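Local coordinates for protein pseudoperoxidase (Leishmania major, PDB 5VIA) that binds heme b, with its iron held axially between a cysteine and a histidine, in a peroxidase-family fold, at residues Phe190-Val203 and Ala213-Lys225. Residues are numbered along the deposited sequence; the frame is centred on the assembly and turned at random.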
ATOM      1  N   PHE A 190      11.990   0.560  13.033  1.00 34.74           N
ATOM      2  CA  PHE A 190      11.929   2.017  13.137  1.00 34.94           C
ATOM      3  C   PHE A 190      10.892   2.464  14.169  1.00 36.49           C
ATOM      4  O   PHE A 190      11.193   3.295  15.037  1.00 35.76           O
ATOM      5  CB  PHE A 190      11.625   2.639  11.773  1.00 33.62           C
ATOM      6  CG  PHE A 190      11.703   4.140  11.763  1.00 35.52           C
ATOM      7  CD1 PHE A 190      12.906   4.784  11.488  1.00 35.88           C
ATOM      8  CD2 PHE A 190      10.579   4.907  12.041  1.00 35.22           C
ATOM      9  CE1 PHE A 190      12.978   6.158  11.481  1.00 37.23           C
ATOM     10  CE2 PHE A 190      10.649   6.282  12.043  1.00 37.27           C
ATOM     11  CZ  PHE A 190      11.842   6.906  11.757  1.00 37.91           C
ATOM     12  N   LEU A 191       9.679   1.913  14.069  1.00 32.20           N
ATOM     13  CA  LEU A 191       8.605   2.237  15.012  1.00 33.48           C
ATOM     14  C   LEU A 191       9.023   1.982  16.457  1.00 34.27           C
ATOM     15  O   LEU A 191       8.874   2.856  17.316  1.00 35.19           O
ATOM     16  CB  LEU A 191       7.325   1.449  14.700  1.00 31.78           C
ATOM     17  CG  LEU A 191       6.544   1.818  13.435  1.00 31.92           C
ATOM     18  CD1 LEU A 191       5.170   1.172  13.456  1.00 32.45           C
ATOM     19  CD2 LEU A 191       6.408   3.309  13.262  1.00 32.74           C
ATOM     20  N   LEU A 192       9.553   0.787  16.715  1.00 33.43           N
ATOM     21  CA  LEU A 192       9.979   0.397  18.059  1.00 33.57           C
ATOM     22  C   LEU A 192      11.082   1.315  18.580  1.00 37.18           C
ATOM     23  O   LEU A 192      11.102   1.660  19.765  1.00 37.35           O
ATOM     24  CB  LEU A 192      10.455  -1.063  18.078  1.00 33.05           C
ATOM     25  CG  LEU A 192       9.402  -2.150  17.791  1.00 33.90           C
ATOM     26  CD1 LEU A 192      10.040  -3.534  17.660  1.00 33.18           C
ATOM     27  CD2 LEU A 192       8.318  -2.175  18.865  1.00 33.74           C
ATOM     28  N   GLU A 193      11.998   1.716  17.704  1.00 41.07           N
ATOM     29  CA  GLU A 193      13.120   2.546  18.144  1.00 42.40           C
ATOM     30  C   GLU A 193      12.671   3.952  18.525  1.00 42.60           C
ATOM     31  O   GLU A 193      13.155   4.520  19.500  1.00 45.35           O
ATOM     32  CB  GLU A 193      14.220   2.604  17.078  1.00 41.94           C
ATOM     33  CG  GLU A 193      15.359   3.569  17.426  1.00 45.47           C
ATOM     34  CD  GLU A 193      16.592   3.360  16.569  1.00 51.17           C
ATOM     35  OE1 GLU A 193      16.809   2.214  16.124  1.00 53.91           O
ATOM     36  OE2 GLU A 193      17.354   4.334  16.347  1.00 53.47           O
ATOM     37  N   HIS A 194      11.726   4.502  17.773  1.00 40.26           N
ATOM     38  CA  HIS A 194      11.355   5.903  17.941  1.00 41.62           C
ATOM     39  C   HIS A 194       9.987   6.118  18.572  1.00 42.18           C
ATOM     40  O   HIS A 194       9.535   7.260  18.689  1.00 42.48           O
ATOM     41  CB  HIS A 194      11.430   6.621  16.590  1.00 39.92           C
ATOM     42  CG  HIS A 194      12.794   6.578  15.975  1.00 41.23           C
ATOM     43  ND1 HIS A 194      13.100   5.779  14.896  1.00 39.75           N
ATOM     44  CD2 HIS A 194      13.941   7.212  16.316  1.00 41.74           C
ATOM     45  CE1 HIS A 194      14.376   5.937  14.584  1.00 40.60           C
ATOM     46  NE2 HIS A 194      14.908   6.799  15.429  1.00 42.31           N
ATOM     47  N   GLU A 195       9.349   5.025  18.992  1.00 44.36           N
ATOM     48  CA  GLU A 195       7.994   5.058  19.541  1.00 43.74           C
ATOM     49  C   GLU A 195       7.739   6.206  20.515  1.00 43.87           C
ATOM     50  O   GLU A 195       6.753   6.928  20.378  1.00 45.74           O
ATOM     51  CB  GLU A 195       7.667   3.734  20.239  1.00 42.92           C
ATOM     52  CG  GLU A 195       6.211   3.632  20.672  1.00 44.47           C
ATOM     53  CD  GLU A 195       5.932   2.410  21.524  1.00 43.85           C
ATOM     54  OE1 GLU A 195       6.878   1.629  21.780  1.00 43.75           O
ATOM     55  OE2 GLU A 195       4.767   2.245  21.946  1.00 41.97           O
ATOM     56  N   ARG A 196       8.631   6.384  21.482  1.00 60.86           N
ATOM     57  CA  ARG A 196       8.417   7.386  22.520  1.00 63.75           C
ATOM     58  C   ARG A 196       8.848   8.803  22.141  1.00 65.01           C
ATOM     59  O   ARG A 196       8.663   9.730  22.929  1.00 67.65           O
ATOM     60  CB  ARG A 196       9.105   6.961  23.818  1.00 65.75           C
ATOM     61  CG  ARG A 196       8.423   5.802  24.519  1.00 69.73           C
ATOM     62  CD  ARG A 196       9.291   5.243  25.642  1.00 74.26           C
ATOM     63  NE  ARG A 196      10.417   4.467  25.123  1.00 76.10           N
ATOM     64  CZ  ARG A 196      11.312   3.846  25.886  1.00 78.92           C
ATOM     65  NH1 ARG A 196      11.218   3.909  27.208  1.00 81.64           N
ATOM     66  NH2 ARG A 196      12.303   3.162  25.327  1.00 79.27           N
ATOM     67  N   ALA A 197       9.410   8.981  20.946  1.00 47.79           N
ATOM     68  CA  ALA A 197       9.887  10.307  20.531  1.00 48.87           C
ATOM     69  C   ALA A 197       8.976  10.994  19.513  1.00 47.89           C
ATOM     70  O   ALA A 197       9.181  12.162  19.178  1.00 49.50           O
ATOM     71  CB  ALA A 197      11.318  10.233  20.001  1.00 47.00           C
ATOM     72  N   PHE A 198       7.975  10.278  19.021  1.00 44.14           N
ATOM     73  CA  PHE A 198       7.020  10.865  18.086  1.00 44.06           C
ATOM     74  C   PHE A 198       6.196  11.980  18.740  1.00 47.44           C
ATOM     75  O   PHE A 198       5.680  11.822  19.852  1.00 49.99           O
ATOM     76  CB  PHE A 198       6.109   9.782  17.513  1.00 41.48           C
ATOM     77  CG  PHE A 198       6.720   9.012  16.372  1.00 41.19           C
ATOM     78  CD1 PHE A 198       6.636   9.492  15.073  1.00 39.74           C
ATOM     79  CD2 PHE A 198       7.369   7.811  16.594  1.00 41.03           C
ATOM     80  CE1 PHE A 198       7.182   8.782  14.018  1.00 40.14           C
ATOM     81  CE2 PHE A 198       7.916   7.095  15.539  1.00 40.45           C
ATOM     82  CZ  PHE A 198       7.825   7.581  14.254  1.00 38.45           C
ATOM     83  N   ALA A 199       6.089  13.115  18.054  1.00 44.57           N
ATOM     84  CA  ALA A 199       5.345  14.259  18.573  1.00 42.71           C
ATOM     85  C   ALA A 199       4.284  14.660  17.553  1.00 42.54           C
ATOM     86  O   ALA A 199       4.442  14.390  16.359  1.00 42.63           O
ATOM     87  CB  ALA A 199       6.285  15.419  18.868  1.00 43.45           C
ATOM     88  N   PRO A 200       3.182  15.268  18.021  1.00 47.30           N
ATOM     89  CA  PRO A 200       2.118  15.728  17.120  1.00 47.09           C
ATOM     90  C   PRO A 200       2.668  16.645  16.036  1.00 47.20           C
ATOM     91  O   PRO A 200       3.517  17.475  16.332  1.00 47.34           O
ATOM     92  CB  PRO A 200       1.199  16.526  18.049  1.00 48.90           C
ATOM     93  CG  PRO A 200       1.371  15.885  19.374  1.00 50.83           C
ATOM     94  CD  PRO A 200       2.809  15.414  19.439  1.00 49.51           C
ATOM     95  N   LEU A 201       2.197  16.484  14.803  1.00 47.18           N
ATOM     96  CA  LEU A 201       2.634  17.330  13.696  1.00 47.29           C
ATOM     97  C   LEU A 201       1.458  18.137  13.176  1.00 48.02           C
ATOM     98  O   LEU A 201       0.404  17.579  12.855  1.00 46.92           O
ATOM     99  CB  LEU A 201       3.219  16.483  12.559  1.00 44.26           C
ATOM    100  CG  LEU A 201       3.579  17.217  11.262  1.00 45.67           C
ATOM    101  CD1 LEU A 201       4.794  18.098  11.462  1.00 44.64           C
ATOM    102  CD2 LEU A 201       3.809  16.240  10.116  1.00 45.43           C
ATOM    103  N   THR A 202       1.625  19.451  13.100  1.00 47.96           N
ATOM    104  CA  THR A 202       0.595  20.287  12.508  1.00 49.33           C
ATOM    105  C   THR A 202       0.877  20.413  11.026  1.00 48.22           C
ATOM    106  O   THR A 202       1.952  20.856  10.633  1.00 48.49           O
ATOM    107  CB  THR A 202       0.572  21.690  13.125  1.00 52.47           C
ATOM    108  OG1 THR A 202       0.173  21.603  14.497  1.00 54.41           O
ATOM    109  CG2 THR A 202      -0.411  22.579  12.381  1.00 53.69           C
ATOM    110  N   VAL A 203      -0.075  20.012  10.195  1.00 45.26           N
ATOM    111  CA  VAL A 203       0.073  20.226   8.765  1.00 45.41           C
ATOM    112  C   VAL A 203      -0.617  21.545   8.432  1.00 49.57           C
ATOM    113  O   VAL A 203      -1.835  21.663   8.555  1.00 51.38           O
ATOM    114  CB  VAL A 203      -0.499  19.050   7.942  1.00 43.49           C
ATOM    115  CG1 VAL A 203      -0.305  19.287   6.461  1.00 42.16           C
ATOM    116  CG2 VAL A 203       0.177  17.749   8.346  1.00 43.25           C
ATOM    117  N   ALA A 213      -8.526  18.820   1.214  1.00 45.80           N
ATOM    118  CA  ALA A 213      -9.612  19.694   1.648  1.00 48.80           C
ATOM    119  C   ALA A 213      -9.551  19.934   3.144  1.00 48.10           C
ATOM    120  O   ALA A 213      -9.755  21.052   3.619  1.00 50.93           O
ATOM    121  CB  ALA A 213     -10.955  19.074   1.267  1.00 48.45           C
ATOM    122  N   THR A 214      -9.295  18.860   3.880  1.00 57.26           N
ATOM    123  CA  THR A 214      -9.151  18.929   5.321  1.00 58.68           C
ATOM    124  C   THR A 214      -7.801  18.314   5.694  1.00 57.74           C
ATOM    125  O   THR A 214      -7.557  17.132   5.464  1.00 56.03           O
ATOM    126  CB  THR A 214     -10.337  18.229   6.046  1.00 63.49           C
ATOM    127  OG1 THR A 214     -10.045  18.091   7.443  1.00 63.98           O
ATOM    128  CG2 THR A 214     -10.618  16.855   5.441  1.00 61.23           C
ATOM    129  N   LEU A 215      -6.907  19.132   6.236  1.00 51.96           N
ATOM    130  CA  LEU A 215      -5.555  18.664   6.542  1.00 50.66           C
ATOM    131  C   LEU A 215      -5.570  17.670   7.697  1.00 48.41           C
ATOM    132  O   LEU A 215      -6.361  17.809   8.631  1.00 50.48           O
ATOM    133  CB  LEU A 215      -4.642  19.853   6.846  1.00 51.03           C
ATOM    134  CG  LEU A 215      -4.441  20.748   5.626  1.00 50.70           C
ATOM    135  CD1 LEU A 215      -3.701  22.001   5.984  1.00 53.79           C
ATOM    136  CD2 LEU A 215      -3.688  19.988   4.554  1.00 48.17           C
ATOM    137  N   PRO A 216      -4.698  16.657   7.638  1.00 40.36           N
ATOM    138  CA  PRO A 216      -4.730  15.616   8.668  1.00 38.17           C
ATOM    139  C   PRO A 216      -4.299  16.146  10.034  1.00 42.02           C
ATOM    140  O   PRO A 216      -3.455  17.059  10.126  1.00 42.15           O
ATOM    141  CB  PRO A 216      -3.755  14.552   8.137  1.00 38.46           C
ATOM    142  CG  PRO A 216      -2.911  15.230   7.143  1.00 39.32           C
ATOM    143  CD  PRO A 216      -3.707  16.377   6.584  1.00 39.64           C
ATOM    144  N   GLN A 217      -4.892  15.586  11.086  1.00 45.62           N
ATOM    145  CA  GLN A 217      -4.685  16.079  12.439  1.00 46.55           C
ATOM    146  C   GLN A 217      -4.020  15.043  13.333  1.00 46.22           C
ATOM    147  O   GLN A 217      -3.667  15.341  14.471  1.00 48.86           O
ATOM    148  CB  GLN A 217      -6.028  16.480  13.052  1.00 48.34           C
ATOM    149  CG  GLN A 217      -6.859  17.448  12.213  1.00 52.92           C
ATOM    150  CD  GLN A 217      -8.157  17.848  12.903  1.00 58.42           C
ATOM    151  OE1 GLN A 217      -8.586  17.207  13.866  1.00 59.63           O
ATOM    152  NE2 GLN A 217      -8.789  18.910  12.413  1.00 60.82           N
ATOM    153  N   THR A 218      -3.853  13.829  12.818  1.00 33.08           N
ATOM    154  CA  THR A 218      -3.359  12.728  13.631  1.00 34.94           C
ATOM    155  C   THR A 218      -1.949  12.321  13.227  1.00 34.51           C
ATOM    156  O   THR A 218      -1.435  11.299  13.689  1.00 35.01           O
ATOM    157  CB  THR A 218      -4.266  11.479  13.502  1.00 32.70           C
ATOM    158  OG1 THR A 218      -3.977  10.825  12.267  1.00 32.23           O
ATOM    159  CG2 THR A 218      -5.738  11.880  13.530  1.00 33.81           C
ATOM    160  N   LEU A 219      -1.319  13.094  12.354  1.00 37.87           N
ATOM    161  CA  LEU A 219       0.041  12.743  11.966  1.00 38.05           C
ATOM    162  C   LEU A 219       1.007  13.052  13.098  1.00 38.86           C
ATOM    163  O   LEU A 219       0.844  14.044  13.817  1.00 42.11           O
ATOM    164  CB  LEU A 219       0.466  13.442  10.680  1.00 35.95           C
ATOM    165  CG  LEU A 219      -0.324  13.134   9.405  1.00 37.21           C
ATOM    166  CD1 LEU A 219       0.306  13.852   8.217  1.00 36.19           C
ATOM    167  CD2 LEU A 219      -0.430  11.638   9.129  1.00 35.80           C
ATOM    168  N   ARG A 220       1.989  12.179  13.286  1.00 43.78           N
ATOM    169  CA  ARG A 220       3.018  12.433  14.280  1.00 45.67           C
ATOM    170  C   ARG A 220       4.385  12.312  13.634  1.00 44.64           C
ATOM    171  O   ARG A 220       4.529  11.736  12.552  1.00 43.47           O
ATOM    172  CB  ARG A 220       2.877  11.504  15.488  1.00 46.26           C
ATOM    173  CG  ARG A 220       1.576  11.692  16.269  1.00 47.29           C
ATOM    174  CD  ARG A 220       1.673  11.033  17.635  1.00 50.19           C
ATOM    175  NE  ARG A 220       0.379  10.892  18.304  1.00 51.91           N
ATOM    176  CZ  ARG A 220       0.026   9.817  19.011  1.00 54.75           C
ATOM    177  NH1 ARG A 220       0.868   8.796  19.136  1.00 53.93           N
ATOM    178  NH2 ARG A 220      -1.167   9.752  19.593  1.00 55.46           N
ATOM    179  N   CYS A 221       5.391  12.855  14.303  1.00 43.86           N
ATOM    180  CA  CYS A 221       6.634  13.165  13.631  1.00 45.06           C
ATOM    181  C   CYS A 221       7.849  12.956  14.526  1.00 45.93           C
ATOM    182  O   CYS A 221       7.832  13.305  15.711  1.00 46.05           O
ATOM    183  CB  CYS A 221       6.580  14.626  13.178  1.00 49.32           C
ATOM    184  SG  CYS A 221       8.033  15.210  12.319  1.00 48.40           S
ATOM    185  N   VAL A 222       8.894  12.367  13.948  1.00 39.70           N
ATOM    186  CA  VAL A 222      10.219  12.392  14.550  1.00 40.07           C
ATOM    187  C   VAL A 222      11.230  12.841  13.496  1.00 40.06           C
ATOM    188  O   VAL A 222      11.047  12.579  12.303  1.00 39.40           O
ATOM    189  CB  VAL A 222      10.620  11.027  15.156  1.00 42.38           C
ATOM    190  CG1 VAL A 222      10.934  10.006  14.072  1.00 41.32           C
ATOM    191  CG2 VAL A 222      11.806  11.197  16.080  1.00 44.06           C
ATOM    192  N   TYR A 223      12.266  13.551  13.936  1.00 46.93           N
ATOM    193  CA  TYR A 223      13.357  13.944  13.051  1.00 47.51           C
ATOM    194  C   TYR A 223      14.574  13.094  13.361  1.00 48.52           C
ATOM    195  O   TYR A 223      15.030  13.038  14.509  1.00 50.58           O
ATOM    196  CB  TYR A 223      13.689  15.432  13.195  1.00 47.43           C
ATOM    197  CG  TYR A 223      12.618  16.334  12.629  1.00 48.30           C
ATOM    198  CD1 TYR A 223      12.636  16.719  11.293  1.00 48.25           C
ATOM    199  CD2 TYR A 223      11.582  16.798  13.431  1.00 49.49           C
ATOM    200  CE1 TYR A 223      11.657  17.547  10.778  1.00 48.55           C
ATOM    201  CE2 TYR A 223      10.595  17.620  12.921  1.00 49.26           C
ATOM    202  CZ  TYR A 223      10.638  17.989  11.596  1.00 49.90           C
ATOM    203  OH  TYR A 223       9.655  18.816  11.099  1.00 52.84           O
ATOM    204  N   VAL A 224      15.092  12.430  12.335  1.00 41.54           N
ATOM    205  CA  VAL A 224      16.160  11.457  12.516  1.00 43.78           C
ATOM    206  C   VAL A 224      17.379  11.882  11.704  1.00 44.80           C
ATOM    207  O   VAL A 224      17.245  12.309  10.558  1.00 44.72           O
ATOM    208  CB  VAL A 224      15.691  10.045  12.088  1.00 41.67           C
ATOM    209  CG1 VAL A 224      16.769   9.020  12.345  1.00 43.20           C
ATOM    210  CG2 VAL A 224      14.432   9.658  12.844  1.00 43.56           C
ATOM    211  N   LYS A 225      18.561  11.786  12.302  1.00 68.15           N
ATOM    212  CA  LYS A 225      19.795  12.103  11.593  1.00 70.92           C
ATOM    213  C   LYS A 225      20.297  10.875  10.840  1.00 71.87           C
ATOM    214  O   LYS A 225      20.569   9.836  11.446  1.00 72.31           O
ATOM    215  CB  LYS A 225      20.868  12.572  12.574  1.00 73.44           C
ATOM    216  CG  LYS A 225      20.363  13.512  13.655  1.00 75.21           C
ATOM    217  CD  LYS A 225      21.500  13.978  14.551  1.00 79.06           C
ATOM    218  CE  LYS A 225      22.252  15.148  13.937  1.00 82.96           C
ATOM    219  NZ  LYS A 225      21.457  16.409  14.000  1.00 84.51           N
TER
HETATM  220  O   HOH W   1      -1.363  15.944  11.657  1.00 35.70           O
HETATM  221  O   HOH W   2      -2.747  19.501  11.126  1.00 44.13           O
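A short antiparallel strand pairing at the edge of a small sheet, with F190 and H194 of helix 186-194 packed against the same strand, joins 190-203 to 213-225 on the periphery of the peroxidase fold. A199 and C221 form its hydrogen-bonded pair: A199 N donates to C221 O at 2.9 Å, and C221 N returns a shorter, more bent bond to A199 O. L201 N adds a third bond, to L219 O. Past it water takes over: one molecule donates to L201 O and P216 O while accepting from L219 N, and a second links V203 N to P216 O. V203 spreads its two methyls here, CG1 against L215 CD2, and CG2 on L219 CD1 at 3.9 Å.

Toward the helix the contact becomes aromatic. V222 CG1 sits over one face of the F198 ring, off centre and 4.2 Å from its centroid, while C221 N meets that ring at its edge. With chi1 at 72°, V222 CG1 lies between its backbone N and carbonyl carbon and also reaches F190 CZ. V224 CG2 touches F190 CZ and lies over a face of the H194 imidazole; E193 CG covers the other face. A weak bond from H194 ND1 to F190 O probably helps set the turn of the imidazole.

On its far side strand 219-224 pairs with 235-240, and the side chain of L219 lies about 5 Å from the bound heme. The strand pairing belongs to a three-stranded antiparallel sheet, with 199-200 as one outer strand, beside the heme-binding helical fold.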